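Local coordinates for surface layer protein (Geobacillus stearothermophilus, PDB 4UJ7) that probably self-assembles into the crystalline surface layer that coats the bacterial cell, this piece being its fifth and sixth domains, at residues Ala33-Thr38 and Val77-Val82. Numbering follows the deposited sequence.
Sequences ATFKVT and VTVNGV
CG of F35 stands between the backbone N and the carbonyl carbon (chi1 65°), which swings the ring across to V77, its partner on the same face; CG1 of V77 is anti to its N (chi1 175°) and lies against the ring. CB of V77 sits over one ring face, offset toward the rim and 3.9 Å from the F35 centroid, a CH-pi contact, while its CG1 meets ring atom CZ at 3.6 Å. V79 approaches at the ring edge, CG2 lying 4.0 Å from CE2 of F35. V77 CG2 also touches V37 CG2, and I91 packs on F35 and V37 from the opposing sheet; branched and aromatic side chains suit this buried face. An alanine in place of F35 would probably open a gap beside V77 and V79 and leave I91 without its aromatic partner. On the other face the partly exposed T34 and T78 lie side by side, methyl CG2 of T34 3.7 Å from OG1 of T78, where threonine suits a half-exposed strand. Two hydrogen-bonded pairs, A33 with V79 and F35 with V77, fix the register; V79 N to A33 O is almost straight at 178°. Such antiparallel pairing, backing a hydrophobic interior, is characteristic of the immunoglobulin-like beta-sandwich of BIG2 domains.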
# COMPACT_ATOMS: atom_id res chain seq x y z
N ALA A 33 9.49 1.57 -1.77
CA ALA A 33 8.63 0.97 -0.74
C ALA A 33 7.60 2.01 -0.28
O ALA A 33 7.82 3.21 -0.41
CB ALA A 33 9.48 0.48 0.43
N THR A 34 6.46 1.55 0.22
CA THR A 34 5.44 2.48 0.70
C THR A 34 5.08 2.21 2.15
O THR A 34 5.29 1.10 2.67
CB THR A 34 4.14 2.46 -0.14
OG1 THR A 34 3.42 1.24 0.08
CG2 THR A 34 4.45 2.57 -1.64
N PHE A 35 4.55 3.24 2.81
CA PHE A 35 3.91 3.08 4.11
C PHE A 35 2.79 4.09 4.26
O PHE A 35 2.68 5.03 3.47
CB PHE A 35 4.92 3.14 5.27
CG PHE A 35 5.61 4.48 5.44
CD1 PHE A 35 5.06 5.46 6.25
CD2 PHE A 35 6.85 4.73 4.85
CE1 PHE A 35 5.70 6.68 6.45
CE2 PHE A 35 7.49 5.96 5.03
CZ PHE A 35 6.91 6.93 5.84
N LYS A 36 1.95 3.90 5.27
CA LYS A 36 0.77 4.73 5.46
C LYS A 36 0.85 5.62 6.66
O LYS A 36 1.35 5.22 7.71
CB LYS A 36 -0.48 3.87 5.55
CG LYS A 36 -0.89 3.33 4.19
CD LYS A 36 -2.06 2.38 4.32
CE LYS A 36 -2.53 1.96 2.94
NZ LYS A 36 -3.49 0.84 3.09
N VAL A 37 0.35 6.83 6.47
CA VAL A 37 0.23 7.83 7.53
C VAL A 37 -1.25 8.03 7.81
O VAL A 37 -2.05 8.12 6.88
CB VAL A 37 0.86 9.17 7.07
CG1 VAL A 37 0.34 10.34 7.90
CG2 VAL A 37 2.37 9.06 7.11
N THR A 38 -1.60 8.11 9.10
CA THR A 38 -2.96 8.50 9.50
C THR A 38 -2.89 9.56 10.59
O THR A 38 -2.33 9.33 11.66
CB THR A 38 -3.83 7.32 10.00
OG1 THR A 38 -3.78 6.23 9.07
CG2 THR A 38 -5.28 7.76 10.13
N VAL A 77 2.94 7.30 1.80
CA VAL A 77 4.29 7.85 1.57
C VAL A 77 5.08 6.83 0.76
O VAL A 77 5.09 5.63 1.07
CB VAL A 77 5.01 8.16 2.90
CG1 VAL A 77 6.44 8.60 2.65
CG2 VAL A 77 4.24 9.19 3.71
N THR A 78 5.74 7.30 -0.30
CA THR A 78 6.60 6.44 -1.13
C THR A 78 8.05 6.82 -0.96
O THR A 78 8.40 8.00 -1.06
CB THR A 78 6.21 6.56 -2.62
OG1 THR A 78 4.88 6.06 -2.77
CG2 THR A 78 7.17 5.75 -3.51
N VAL A 79 8.91 5.84 -0.69
CA VAL A 79 10.34 6.05 -0.53
C VAL A 79 11.09 5.34 -1.66
O VAL A 79 10.89 4.15 -1.91
CB VAL A 79 10.85 5.55 0.86
CG1 VAL A 79 12.37 5.70 0.99
CG2 VAL A 79 10.10 6.23 2.01
N ASN A 80 11.96 6.09 -2.36
CA ASN A 80 12.76 5.56 -3.46
C ASN A 80 14.20 5.38 -3.02
O ASN A 80 14.85 6.35 -2.59
CB ASN A 80 12.68 6.53 -4.65
CG ASN A 80 11.24 6.85 -5.06
OD1 ASN A 80 10.54 5.98 -5.57
ND2 ASN A 80 10.80 8.10 -4.83
N GLY A 81 14.70 4.14 -3.09
CA GLY A 81 16.09 3.84 -2.74
C GLY A 81 17.02 4.25 -3.87
O GLY A 81 16.98 3.67 -4.96
N VAL A 82 17.81 5.29 -3.63
CA VAL A 82 18.70 5.86 -4.66
C VAL A 82 20.13 5.33 -4.57
O VAL A 82 20.70 4.91 -5.58
CB VAL A 82 18.67 7.41 -4.62
CG1 VAL A 82 19.72 8.01 -5.56
CG2 VAL A 82 17.28 7.93 -4.98